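Local coordinates for S-M checkpoint control protein rad4 (Schizosaccharomyces pombe, PDB 4BU0), which is a replication and DNA-damage checkpoint protein whose first two BRCT domains, the part in this structure, dock phosphorylated Crb2 to establish the checkpoint, at residues C13-I17 with G50-K56; K28-L32 with I75-Y79; K68-W74 with L93-L99; I120-V124 with V165-W169. All coordinates share one frame; numbering follows the deposited sequence. Where two conformers were deposited one is given.

Contacts 1, 2 and 3 belong to the first BRCT repeat and its exit, contact 4 to the second. Contacts 2 and 4 join equivalent helices of the two repeats, the contact centres about 34 Å apart: 28-32 with 75-79 mixes aliphatic packing with lysines laid against a tyrosine, whereas 120-124 with 165-169 relies on aliphatic and aromatic groups alone. Contact 1 is the buried one, polar in its chemistry, and lines the phosphopeptide site at the end of strand 11-15. Contact 3, partly buried, combines backbone bonds and a His-carboxylate bond with apolar packing round W74. It touches contact 1 through I17 and S72, and contact 2 where V77 and L78 meet H97 and L93.

Contact 1 (C13-I17 with G50-K56); sequences CCTSI and GDFDTPK
T15 and T54 bring their hydroxyls together with the two side chains at a slant, and T54 OG1 donates to T15 OG1 at 2.8 Å. The T15 hydroxyl is placed by its first torsion (chi1 -173°), which swings OG1 away from the backbone N and toward T54. K56 comes in alongside from the start of helix 55-63. Its CB and CD pass beside T15 CB, 3.8 Å from CD, and the chain, extended beyond CG, carries NZ on to C14 O, 2.8 Å away and almost straight in line with the carbonyl (172°). C13 SG flanks the same ammonium group, 3.6 Å from K56 NZ. This is the phosphate-binding pocket of a BRCT domain: T15 OG1, S16 N and K56 NZ all bind the modified side chain of the bound peptide, and S38 O gives the ammonium a further acceptor. T54, at the N-cap, also receives Y57 N on its OG1, which makes it a second-shell residue well placed to orient the T15 hydroxyl. The backbones are also tied by G50 N donating to T15 O at 2.8 Å. I17 CD1 lies 3.6 Å from G50 N, and S16 O takes a CA-H...O contact from G50 CA at 3.3 Å; any side chain on G50 would run into that carbonyl.

Contact 2 (K28-L32 with I75-Y79); sequences KATKL and IPVLY
Y79 lays one ring face on the aliphatic chain of K28, with K28 CG 3.7 Å from the ring centroid and only 9° off its normal, a CH-pi contact over the middle of the ring. The two side chains run about at right angles: the extended lysine crosses the ring from CB near CD1 to CE near CD2. K31 follows the ring edge instead, its CD in the ring plane, and in one of two conformers of K31 NZ donates to Y79 OH at 2.8 Å. Y79 reaches this notch between the lysines because its ring is turned away from its own backbone N (chi1 -177°). Replacing Y79 by an alanine would probably leave the K28 chain with no flat surface to lie on and K31 NZ without its phenolic partner. Beyond the ring, L32 CD1 fits the dip between Y79 CB, 4.0 Å away, and L78 CD2, 4.2 Å away. I75 CG2 fills the hollow between K28 CB, at 3.7 Å, and the backbone of A29, while its CD1 meets A29 CB. The ammonium of K28 continues past the ring to a salt bridge with E24. Helices 19-31 and 74-83 thus pack side by side, as the first and third helices of a BRCT domain do; A29 and I75 also rest on I12 of strand 11-15, and W82 covers K31 and L32.

Contact 3 (K68-W74 with L93-L99); sequences KIMSSEW and LVDKHLL. Unlike the reference sequence in segment 93-99: L98 (reference Phe).
The connection leading from the first BRCT repeat to the second is pinned here to the edge strand 68-70, where M70 and L98 are bridged backbone to backbone. Two straight bonds flank that pair: L99 N donates to I69 O at 2.8 Å, and S71 N to H97 O at 2.9 Å. M70 folds back on itself through its bent chain, so that SD sits 3.8 Å from L98 CD2 and 3.9 Å from V94 CG1; L98 replaces the phenylalanine of the reference sequence. The methyl CE of M70 lies over one face of the W74 indole, offset toward the rim, while V94 CG2 approaches CZ2 of the same ring obliquely at 3.6 Å. W74 is the tryptophan characteristic of the third BRCT helix, and its NE1 is bonded to L92 O, which ties the helix start to the chain just ahead of V94. H97 CB packs against W74 CB at 3.6 Å, and the imidazole crosses toward E73. There H97 ND1 donates to E73 OE2 at 2.9 Å: OE2 lies near the imidazole plane, while ND1 comes to its anti side, 35° out of the carboxylate plane. E73 was modelled in two conformers, so the bond is tentative. An alanine in place of H97 would probably cost E73 its imidazole partner and open a gap against W74 CB. On the other side of the strand, I69 CG2, in one of two conformers, touches L99 CD2 at 3.9 Å, and L99 also rests on A49 of the adjacent strand 46-49.

Contact 4 (I120-V124 with V165-W169); sequences IENYV and VEWLW
W169 points the edge of its six-membered ring at one face of Y123: CZ3 stands 3.6 Å above the tyrosine plane, offset toward the rim on the CG-CD2 side. The planes meet at 81° and the centroids are 5.1 Å apart, a T-shaped pair in which the indole is the edge and the phenol the face. Within its own segment, W169 carries V165 CG2 over one of its faces, again offset toward the rim, while E166 OE1 lies at its edge in the ring plane. The indole is thus braced by its own segment and directs its benzo end at helix 116-126. The first torsion of W169 (chi1 -52°) sets CG beside its backbone N, bending the ring back over V165.

Between the rings and the sheet the contact is aliphatic. I120 reaches two ways: CD1 meets V165 CG2 at 3.6 Å, and CG2 meets L168 CD2 at 3.7 Å, the side chains slanting across each other in both cases. I120 CG1 also comes within 4.2 Å of W169 CZ2, approaching obliquely. L168 spreads its two methyls between neighbours on the facing helix, CD2 toward I120 and Y123 CB, CD1 toward V124 CG2 at 4.3 Å. Toward the sheet, I120 rests on L109 and I143, V165 on I143, and V124 on V107. Helices 116-126 and 166-174, packed together against one side of a parallel four-stranded sheet of order 2-1-3-4, are the arrangement typical of a BRCT domain, here the second.

Contact 1 (C13-I17 with G50-K56)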
loop_
_atom_site.group_PDB
_atom_site.type_symbol
_atom_site.label_atom_id
_atom_site.label_comp_id
_atom_site.label_asym_id
_atom_site.label_seq_id
_atom_site.Cartn_x
_atom_site.Cartn_y
_atom_site.Cartn_z
ATOM N N CYS A 13 9.895 -3.754 -11.235
ATOM C CA CYS A 13 9.256 -2.529 -11.704
ATOM C C CYS A 13 8.989 -1.675 -10.469
ATOM O O CYS A 13 8.782 -2.261 -9.402
ATOM C CB CYS A 13 7.963 -2.904 -12.423
ATOM S SG CYS A 13 7.083 -1.523 -13.192
ATOM N N CYS A 14 9.012 -0.328 -10.594
ATOM C CA CYS A 14 8.702 0.580 -9.480
ATOM C C CYS A 14 7.420 1.324 -9.752
ATOM O O CYS A 14 7.090 1.619 -10.919
ATOM C CB CYS A 14 9.825 1.591 -9.239
ATOM S SG CYS A 14 11.379 0.865 -8.678
ATOM N N THR A 15 6.732 1.732 -8.663
ATOM C CA THR A 15 5.592 2.638 -8.778
ATOM C C THR A 15 5.689 3.637 -7.638
ATOM O O THR A 15 5.899 3.243 -6.479
ATOM C CB THR A 15 4.231 1.936 -8.871
ATOM O OG1 THR A 15 3.240 2.931 -9.147
ATOM C CG2 THR A 15 3.831 1.149 -7.623
ATOM N N SER A 16 5.568 4.955 -7.969
ATOM C CA SER A 16 5.647 6.040 -6.985
ATOM C C SER A 16 6.909 5.985 -6.133
ATOM O O SER A 16 6.872 6.140 -4.901
ATOM C CB SER A 16 4.409 6.061 -6.094
ATOM O OG SER A 16 3.332 6.633 -6.809
ATOM N N ILE A 17 8.059 5.791 -6.796
ATOM C CA ILE A 17 9.367 5.811 -6.177
ATOM C C ILE A 17 10.067 7.022 -6.788
ATOM O O ILE A 17 10.073 7.140 -8.014
ATOM C CB ILE A 17 10.160 4.489 -6.368
ATOM C CG1 ILE A 17 9.360 3.271 -5.793
ATOM C CG2 ILE A 17 11.542 4.590 -5.716
ATOM C CD1 ILE A 17 9.216 3.246 -4.239
ATOM N N GLY A 50 5.718 2.779 -3.679
ATOM C CA GLY A 50 5.809 3.867 -2.710
ATOM C C GLY A 50 4.463 4.460 -2.357
ATOM O O GLY A 50 4.398 5.410 -1.568
ATOM N N ASP A 51 3.382 3.897 -2.949
ATOM C CA ASP A 51 1.992 4.334 -2.784
ATOM C C ASP A 51 1.075 3.268 -3.333
ATOM O O ASP A 51 1.512 2.463 -4.159
ATOM C CB ASP A 51 1.761 5.665 -3.538
ATOM C CG ASP A 51 0.519 6.443 -3.132
ATOM O OD1 ASP A 51 -0.075 6.114 -2.079
ATOM O OD2 ASP A 51 0.199 7.441 -3.812
ATOM N N PHE A 52 -0.187 3.263 -2.918
ATOM C CA PHE A 52 -1.185 2.334 -3.432
ATOM C C PHE A 52 -2.038 2.997 -4.513
ATOM O O PHE A 52 -2.704 2.286 -5.263
ATOM C CB PHE A 52 -2.108 1.839 -2.289
ATOM C CG PHE A 52 -2.896 2.961 -1.646
ATOM C CD1 PHE A 52 -4.119 3.352 -2.161
ATOM C CD2 PHE A 52 -2.399 3.635 -0.542
ATOM C CE1 PHE A 52 -4.817 4.441 -1.605
ATOM C CE2 PHE A 52 -3.102 4.703 0.022
ATOM C CZ PHE A 52 -4.305 5.095 -0.511
ATOM N N ASP A 53 -2.068 4.351 -4.571
ATOM C CA ASP A 53 -2.958 5.049 -5.488
ATOM C C ASP A 53 -2.284 5.308 -6.827
ATOM O O ASP A 53 -2.040 6.462 -7.199
ATOM C CB ASP A 53 -3.458 6.367 -4.871
ATOM C CG ASP A 53 -4.633 6.960 -5.623
ATOM O OD1 ASP A 53 -5.163 6.278 -6.534
ATOM O OD2 ASP A 53 -5.033 8.104 -5.295
ATOM N N THR A 54 -1.949 4.232 -7.524
ATOM C CA THR A 54 -1.353 4.322 -8.858
ATOM C C THR A 54 -1.938 3.260 -9.775
ATOM O O THR A 54 -2.268 2.160 -9.323
ATOM C CB THR A 54 0.199 4.154 -8.850
ATOM O OG1 THR A 54 0.522 2.765 -8.718
ATOM C CG2 THR A 54 0.915 5.016 -7.809
ATOM N N PRO A 55 -1.943 3.510 -11.104
ATOM C CA PRO A 55 -2.420 2.485 -12.036
ATOM C C PRO A 55 -1.641 1.151 -11.970
ATOM O O PRO A 55 -2.250 0.077 -12.088
ATOM C CB PRO A 55 -2.223 3.158 -13.401
ATOM C CG PRO A 55 -2.374 4.595 -13.126
ATOM C CD PRO A 55 -1.681 4.788 -11.801
ATOM N N LYS A 56 -0.297 1.207 -11.757
ATOM C CA LYS A 56 0.487 -0.036 -11.644
ATOM C C LYS A 56 0.067 -0.828 -10.417
ATOM O O LYS A 56 -0.129 -2.037 -10.478
ATOM C CB LYS A 56 1.988 0.257 -11.536
ATOM C CG LYS A 56 2.656 0.683 -12.852
ATOM C CD LYS A 56 4.123 1.013 -12.599
ATOM C CE LYS A 56 4.839 1.402 -13.891
ATOM N NZ LYS A 56 6.201 1.927 -13.584
HETATM O O HOH W 1 1.813 8.531 -5.729
HETATM O O HOH W 2 5.315 8.320 -3.180
#

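Contact 2 (K28-L32 with I75-Y79)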
loop_
_atom_site.group_PDB
_atom_site.type_symbol
_atom_site.label_atom_id
_atom_site.label_comp_id
_atom_site.label_asym_id
_atom_site.label_seq_id
_atom_site.Cartn_x
_atom_site.Cartn_y
_atom_site.Cartn_z
ATOM N N LYS A 28 21.226 -1.256 -8.584
ATOM C CA LYS A 28 21.579 -2.378 -7.730
ATOM C C LYS A 28 20.878 -3.659 -8.172
ATOM O O LYS A 28 21.511 -4.728 -8.128
ATOM C CB LYS A 28 21.275 -2.046 -6.263
ATOM C CG LYS A 28 22.236 -0.974 -5.715
ATOM C CD LYS A 28 21.856 -0.520 -4.308
ATOM C CE LYS A 28 22.917 0.476 -3.849
ATOM N NZ LYS A 28 22.746 0.889 -2.439
ATOM N N ALA A 29 19.590 -3.551 -8.591
ATOM C CA ALA A 29 18.882 -4.771 -9.039
ATOM C C ALA A 29 19.556 -5.349 -10.288
ATOM O O ALA A 29 19.693 -6.570 -10.400
ATOM C CB ALA A 29 17.431 -4.457 -9.331
ATOM N N THR A 30 20.027 -4.464 -11.194
ATOM C CA THR A 30 20.692 -4.917 -12.428
ATOM C C THR A 30 22.004 -5.605 -12.072
ATOM O O THR A 30 22.308 -6.663 -12.639
ATOM C CB THR A 30 20.890 -3.739 -13.360
ATOM O OG1 THR A 30 19.586 -3.242 -13.709
ATOM C CG2 THR A 30 21.667 -4.132 -14.636
ATOM N N LYS A 31 22.782 -5.028 -11.110
ATOM C CA LYS A 31 24.039 -5.672 -10.733
ATOM C C LYS A 31 23.751 -7.050 -10.102
ATOM O O LYS A 31 24.536 -7.991 -10.279
ATOM C CB LYS A 31 24.853 -4.768 -9.786
ATOM C CG LYS A 31 26.233 -5.331 -9.462
ATOM C CD LYS A 31 27.123 -4.281 -8.821
ATOM C CE LYS A 31 28.218 -4.952 -8.033
ATOM N NZ LYS A 31 29.011 -3.976 -7.253
ATOM N N LEU A 32 22.612 -7.161 -9.359
ATOM C CA LEU A 32 22.223 -8.424 -8.746
ATOM C C LEU A 32 21.745 -9.447 -9.772
ATOM O O LEU A 32 21.510 -10.584 -9.384
ATOM C CB LEU A 32 21.118 -8.162 -7.703
ATOM C CG LEU A 32 21.601 -7.637 -6.329
ATOM C CD1 LEU A 32 20.497 -6.872 -5.621
ATOM C CD2 LEU A 32 22.067 -8.795 -5.436
ATOM N N ILE A 75 15.635 -3.937 -2.216
ATOM C CA ILE A 75 16.825 -4.083 -3.056
ATOM C C ILE A 75 18.079 -3.506 -2.365
ATOM O O ILE A 75 19.089 -4.206 -2.310
ATOM C CB ILE A 75 16.598 -3.500 -4.455
ATOM C CG1 ILE A 75 15.619 -4.393 -5.294
ATOM C CG2 ILE A 75 17.942 -3.268 -5.182
ATOM C CD1 ILE A 75 16.152 -5.847 -5.605
ATOM N N PRO A 76 18.051 -2.295 -1.773
ATOM C CA PRO A 76 19.258 -1.833 -1.080
ATOM C C PRO A 76 19.710 -2.765 0.042
ATOM O O PRO A 76 20.914 -2.983 0.190
ATOM C CB PRO A 76 18.821 -0.469 -0.532
ATOM C CG PRO A 76 17.825 0.019 -1.550
ATOM C CD PRO A 76 17.018 -1.245 -1.817
ATOM N N VAL A 77 18.764 -3.371 0.819
ATOM C CA VAL A 77 19.161 -4.256 1.901
ATOM C C VAL A 77 19.762 -5.568 1.332
ATOM O O VAL A 77 20.805 -6.052 1.811
ATOM C CB VAL A 77 17.993 -4.526 2.889
ATOM C CG1 VAL A 77 18.348 -5.622 3.890
ATOM C CG2 VAL A 77 17.612 -3.237 3.634
ATOM N N LEU A 78 19.115 -6.158 0.314
ATOM C CA LEU A 78 19.654 -7.387 -0.257
ATOM C C LEU A 78 21.022 -7.132 -0.920
ATOM O O LEU A 78 21.971 -7.914 -0.722
ATOM C CB LEU A 78 18.657 -7.916 -1.300
ATOM C CG LEU A 78 19.136 -9.101 -2.125
ATOM C CD1 LEU A 78 19.350 -10.355 -1.212
ATOM C CD2 LEU A 78 18.106 -9.416 -3.214
ATOM N N TYR A 79 21.120 -6.023 -1.672
ATOM C CA TYR A 79 22.395 -5.671 -2.303
ATOM C C TYR A 79 23.493 -5.527 -1.255
ATOM O O TYR A 79 24.596 -6.044 -1.453
ATOM C CB TYR A 79 22.231 -4.342 -3.041
ATOM C CG TYR A 79 23.483 -3.933 -3.775
ATOM C CD1 TYR A 79 23.751 -4.416 -5.048
ATOM C CD2 TYR A 79 24.381 -3.034 -3.210
ATOM C CE1 TYR A 79 24.881 -4.018 -5.746
ATOM C CE2 TYR A 79 25.511 -2.615 -3.908
ATOM C CZ TYR A 79 25.769 -3.130 -5.162
ATOM O OH TYR A 79 26.881 -2.713 -5.862
HETATM O O HOH W 3 22.760 -1.107 -0.522
#

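Contact 3 (K68-W74 with L93-L99)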
loop_
_atom_site.group_PDB
_atom_site.type_symbol
_atom_site.label_atom_id
_atom_site.label_comp_id
_atom_site.label_asym_id
_atom_site.label_seq_id
_atom_site.Cartn_x
_atom_site.Cartn_y
_atom_site.Cartn_z
ATOM N N LYS A 68 4.835 -9.859 -6.297
ATOM C CA LYS A 68 5.059 -9.440 -4.921
ATOM C C LYS A 68 5.191 -7.941 -4.856
ATOM O O LYS A 68 5.923 -7.365 -5.659
ATOM C CB LYS A 68 6.340 -10.071 -4.321
ATOM C CG LYS A 68 6.496 -11.592 -4.483
ATOM C CD LYS A 68 5.843 -12.376 -3.386
ATOM C CE LYS A 68 5.951 -13.850 -3.697
ATOM N NZ LYS A 68 4.684 -14.571 -3.403
ATOM N N ILE A 69 4.470 -7.301 -3.905
ATOM C CA ILE A 69 4.553 -5.849 -3.723
ATOM C C ILE A 69 5.537 -5.609 -2.606
ATOM O O ILE A 69 5.358 -6.014 -1.459
ATOM C CB ILE A 69 3.210 -5.131 -3.515
ATOM C CG1 ILE A 69 2.271 -5.419 -4.704
ATOM C CG2 ILE A 69 3.438 -3.614 -3.369
ATOM C CD1 ILE A 69 0.908 -5.224 -4.336
ATOM N N MET A 70 6.655 -4.964 -2.996
ATOM C CA MET A 70 7.801 -4.810 -2.150
ATOM C C MET A 70 8.058 -3.422 -1.674
ATOM O O MET A 70 7.726 -2.443 -2.336
ATOM C CB MET A 70 9.049 -5.224 -2.987
ATOM C CG MET A 70 8.966 -6.620 -3.624
ATOM S SD MET A 70 8.682 -7.918 -2.385
ATOM C CE MET A 70 10.155 -7.744 -1.327
ATOM N N SER A 71 8.707 -3.346 -0.515
ATOM C CA SER A 71 9.147 -2.080 0.047
ATOM C C SER A 71 10.358 -1.541 -0.728
ATOM O O SER A 71 11.168 -2.316 -1.282
ATOM C CB SER A 71 9.509 -2.289 1.510
ATOM O OG SER A 71 10.218 -1.180 2.040
ATOM N N SER A 72 10.537 -0.222 -0.721
ATOM C CA SER A 72 11.692 0.389 -1.359
ATOM C C SER A 72 13.011 -0.049 -0.755
ATOM O O SER A 72 14.031 0.072 -1.421
ATOM C CB SER A 72 11.581 1.902 -1.256
ATOM O OG SER A 72 11.576 2.285 0.110
ATOM N N GLU A 73 12.997 -0.538 0.491
ATOM C CA GLU A 73 14.237 -0.931 1.159
ATOM C C GLU A 73 14.718 -2.321 0.730
ATOM O O GLU A 73 15.865 -2.675 1.019
ATOM C CB GLU A 73 14.071 -0.875 2.697
ATOM C CG GLU A 73 13.481 -2.125 3.344
ATOM C CD GLU A 73 12.194 -2.061 4.155
ATOM O OE1 GLU A 73 11.990 -1.057 4.876
ATOM O OE2 GLU A 73 11.425 -3.055 4.130
ATOM N N TRP A 74 13.849 -3.130 0.066
ATOM C CA TRP A 74 14.246 -4.484 -0.289
ATOM C C TRP A 74 15.559 -4.585 -1.061
ATOM O O TRP A 74 16.496 -5.243 -0.604
ATOM C CB TRP A 74 13.117 -5.185 -1.063
ATOM C CG TRP A 74 13.499 -6.540 -1.565
ATOM C CD1 TRP A 74 14.114 -7.542 -0.857
ATOM C CD2 TRP A 74 13.357 -7.015 -2.906
ATOM N NE1 TRP A 74 14.356 -8.627 -1.687
ATOM C CE2 TRP A 74 13.890 -8.330 -2.943
ATOM C CE3 TRP A 74 12.786 -6.474 -4.075
ATOM C CZ2 TRP A 74 13.921 -9.089 -4.125
ATOM C CZ3 TRP A 74 12.780 -7.252 -5.234
ATOM C CH2 TRP A 74 13.355 -8.535 -5.245
ATOM N N LEU A 93 15.451 -12.483 0.911
ATOM C CA LEU A 93 14.917 -11.458 1.835
ATOM C C LEU A 93 13.555 -10.929 1.424
ATOM O O LEU A 93 13.098 -9.944 2.010
ATOM C CB LEU A 93 15.908 -10.286 2.019
ATOM C CG LEU A 93 17.312 -10.697 2.452
ATOM C CD1 LEU A 93 18.215 -9.466 2.589
ATOM C CD2 LEU A 93 17.298 -11.437 3.810
ATOM N N VAL A 94 12.887 -11.576 0.470
ATOM C CA VAL A 94 11.607 -11.080 -0.033
ATOM C C VAL A 94 10.549 -11.017 1.088
ATOM O O VAL A 94 9.906 -9.967 1.279
ATOM C CB VAL A 94 11.138 -11.914 -1.246
ATOM C CG1 VAL A 94 9.655 -11.658 -1.600
ATOM C CG2 VAL A 94 12.058 -11.660 -2.442
ATOM N N ASP A 95 10.376 -12.123 1.842
ATOM C CA ASP A 95 9.324 -12.117 2.866
ATOM C C ASP A 95 9.554 -11.104 3.967
ATOM O O ASP A 95 8.582 -10.681 4.588
ATOM C CB ASP A 95 9.179 -13.514 3.490
ATOM C CG ASP A 95 8.535 -14.547 2.592
ATOM O OD1 ASP A 95 7.964 -14.157 1.549
ATOM O OD2 ASP A 95 8.589 -15.751 2.940
ATOM N N LYS A 96 10.804 -10.670 4.182
ATOM C CA LYS A 96 11.139 -9.691 5.205
ATOM C C LYS A 96 10.911 -8.260 4.730
ATOM O O LYS A 96 10.984 -7.340 5.546
ATOM C CB LYS A 96 12.597 -9.858 5.643
ATOM C CG LYS A 96 12.770 -11.072 6.558
ATOM C CD LYS A 96 14.222 -11.465 6.727
ATOM C CE LYS A 96 14.387 -12.480 7.834
ATOM N NZ LYS A 96 15.802 -12.921 7.961
ATOM N N HIS A 97 10.703 -8.060 3.415
ATOM C CA HIS A 97 10.583 -6.700 2.882
ATOM C C HIS A 97 9.340 -6.516 2.028
ATOM O O HIS A 97 9.283 -5.622 1.182
ATOM C CB HIS A 97 11.859 -6.317 2.090
ATOM C CG HIS A 97 13.063 -6.284 2.972
ATOM N ND1 HIS A 97 13.322 -5.198 3.785
ATOM C CD2 HIS A 97 13.972 -7.249 3.230
ATOM C CE1 HIS A 97 14.407 -5.517 4.483
ATOM N NE2 HIS A 97 14.831 -6.743 4.191
ATOM N N LEU A 98 8.302 -7.301 2.280
ATOM C CA LEU A 98 7.039 -7.083 1.602
ATOM C C LEU A 98 6.506 -5.738 2.057
ATOM O O LEU A 98 6.672 -5.362 3.232
ATOM C CB LEU A 98 6.032 -8.199 1.964
ATOM C CG LEU A 98 6.340 -9.562 1.403
ATOM C CD1 LEU A 98 5.427 -10.634 2.062
ATOM C CD2 LEU A 98 6.136 -9.600 -0.081
ATOM N N LEU A 99 5.849 -5.017 1.158
ATOM C CA LEU A 99 5.277 -3.739 1.575
ATOM C C LEU A 99 4.134 -3.981 2.561
ATOM O O LEU A 99 3.315 -4.883 2.323
ATOM C CB LEU A 99 4.734 -2.993 0.364
ATOM C CG LEU A 99 4.375 -1.508 0.600
ATOM C CD1 LEU A 99 5.659 -0.617 0.800
ATOM C CD2 LEU A 99 3.554 -0.957 -0.553
HETATM O O HOH W 4 3.138 -7.014 -0.060
HETATM O O HOH W 5 8.626 -4.081 4.709
#

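Contact 4 (I120-V124 with V165-W169)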
loop_
_atom_site.group_PDB
_atom_site.type_symbol
_atom_site.label_atom_id
_atom_site.label_comp_id
_atom_site.label_asym_id
_atom_site.label_seq_id
_atom_site.Cartn_x
_atom_site.Cartn_y
_atom_site.Cartn_z
ATOM N N ILE A 120 -10.733 -2.553 14.841
ATOM C CA ILE A 120 -10.386 -2.016 13.508
ATOM C C ILE A 120 -9.122 -1.152 13.629
ATOM O O ILE A 120 -8.174 -1.283 12.841
ATOM C CB ILE A 120 -11.577 -1.228 12.913
ATOM C CG1 ILE A 120 -12.710 -2.221 12.533
ATOM C CG2 ILE A 120 -11.141 -0.425 11.666
ATOM C CD1 ILE A 120 -14.083 -1.522 12.311
ATOM N N GLU A 121 -9.117 -0.231 14.623
ATOM C CA GLU A 121 -7.956 0.617 14.854
ATOM C C GLU A 121 -6.675 -0.215 15.027
ATOM O O GLU A 121 -5.660 0.087 14.399
ATOM C CB GLU A 121 -8.198 1.512 16.072
ATOM C CG GLU A 121 -7.008 2.364 16.469
ATOM C CD GLU A 121 -7.285 3.310 17.625
ATOM O OE1 GLU A 121 -8.469 3.485 17.996
ATOM O OE2 GLU A 121 -6.301 3.896 18.137
ATOM N N ASN A 122 -6.751 -1.290 15.830
ATOM C CA ASN A 122 -5.590 -2.145 16.022
ATOM C C ASN A 122 -5.129 -2.795 14.707
ATOM O O ASN A 122 -3.927 -2.850 14.439
ATOM C CB ASN A 122 -5.911 -3.239 17.036
ATOM C CG ASN A 122 -4.677 -3.940 17.539
ATOM O OD1 ASN A 122 -3.789 -3.330 18.138
ATOM N ND2 ASN A 122 -4.587 -5.230 17.278
ATOM N N TYR A 123 -6.077 -3.295 13.890
ATOM C CA TYR A 123 -5.672 -3.930 12.624
ATOM C C TYR A 123 -5.053 -2.946 11.640
ATOM O O TYR A 123 -4.130 -3.316 10.901
ATOM C CB TYR A 123 -6.859 -4.610 11.946
ATOM C CG TYR A 123 -7.105 -6.013 12.436
ATOM C CD1 TYR A 123 -6.364 -7.085 11.945
ATOM C CD2 TYR A 123 -8.105 -6.280 13.360
ATOM C CE1 TYR A 123 -6.590 -8.386 12.393
ATOM C CE2 TYR A 123 -8.343 -7.579 13.813
ATOM C CZ TYR A 123 -7.583 -8.628 13.326
ATOM O OH TYR A 123 -7.833 -9.909 13.767
ATOM N N VAL A 124 -5.553 -1.689 11.596
ATOM C CA VAL A 124 -4.965 -0.687 10.722
ATOM C C VAL A 124 -3.511 -0.478 11.094
ATOM O O VAL A 124 -2.654 -0.446 10.223
ATOM C CB VAL A 124 -5.767 0.640 10.833
ATOM C CG1 VAL A 124 -5.014 1.818 10.187
ATOM C CG2 VAL A 124 -7.156 0.467 10.209
ATOM N N VAL A 165 -16.420 -1.958 6.322
ATOM C CA VAL A 165 -15.254 -2.577 6.925
ATOM C C VAL A 165 -14.723 -3.779 6.098
ATOM O O VAL A 165 -13.563 -4.149 6.231
ATOM C CB VAL A 165 -15.499 -2.932 8.407
ATOM C CG1 VAL A 165 -16.517 -4.067 8.552
ATOM C CG2 VAL A 165 -14.189 -3.225 9.140
ATOM N N GLU A 166 -15.569 -4.377 5.246
ATOM C CA GLU A 166 -15.133 -5.486 4.405
ATOM C C GLU A 166 -13.959 -5.073 3.513
ATOM O O GLU A 166 -13.125 -5.903 3.173
ATOM C CB GLU A 166 -16.322 -5.953 3.569
ATOM C CG GLU A 166 -16.115 -7.279 2.842
ATOM C CD GLU A 166 -15.855 -8.528 3.672
ATOM O OE1 GLU A 166 -16.030 -8.508 4.911
ATOM O OE2 GLU A 166 -15.364 -9.507 3.067
ATOM N N TRP A 167 -13.838 -3.769 3.205
ATOM C CA TRP A 167 -12.664 -3.300 2.466
ATOM C C TRP A 167 -11.381 -3.646 3.214
ATOM O O TRP A 167 -10.389 -4.073 2.622
ATOM C CB TRP A 167 -12.739 -1.775 2.259
ATOM C CG TRP A 167 -11.418 -1.188 1.837
ATOM C CD1 TRP A 167 -10.887 -1.183 0.574
ATOM C CD2 TRP A 167 -10.449 -0.548 2.684
ATOM N NE1 TRP A 167 -9.626 -0.623 0.593
ATOM C CE2 TRP A 167 -9.329 -0.235 1.881
ATOM C CE3 TRP A 167 -10.425 -0.218 4.055
ATOM C CZ2 TRP A 167 -8.182 0.374 2.407
ATOM C CZ3 TRP A 167 -9.295 0.394 4.577
ATOM C CH2 TRP A 167 -8.191 0.684 3.757
ATOM N N LEU A 168 -11.400 -3.391 4.530
ATOM C CA LEU A 168 -10.235 -3.664 5.335
ATOM C C LEU A 168 -9.933 -5.150 5.414
ATOM O O LEU A 168 -8.776 -5.551 5.237
ATOM C CB LEU A 168 -10.476 -3.089 6.749
ATOM C CG LEU A 168 -9.337 -3.337 7.762
ATOM C CD1 LEU A 168 -8.045 -2.641 7.334
ATOM C CD2 LEU A 168 -9.753 -2.829 9.154
ATOM N N TRP A 169 -10.952 -5.950 5.659
ATOM C CA TRP A 169 -10.707 -7.363 5.790
ATOM C C TRP A 169 -10.214 -7.983 4.500
ATOM O O TRP A 169 -9.313 -8.741 4.535
ATOM C CB TRP A 169 -11.933 -8.090 6.334
ATOM C CG TRP A 169 -12.529 -7.526 7.604
ATOM C CD1 TRP A 169 -13.836 -7.392 7.855
ATOM C CD2 TRP A 169 -11.847 -7.060 8.772
ATOM N NE1 TRP A 169 -14.026 -6.848 9.090
ATOM C CE2 TRP A 169 -12.811 -6.638 9.659
ATOM C CE3 TRP A 169 -10.521 -6.947 9.141
ATOM C CZ2 TRP A 169 -12.487 -6.111 10.884
ATOM C CZ3 TRP A 169 -10.235 -6.427 10.358
ATOM C CH2 TRP A 169 -11.207 -6.012 11.184
#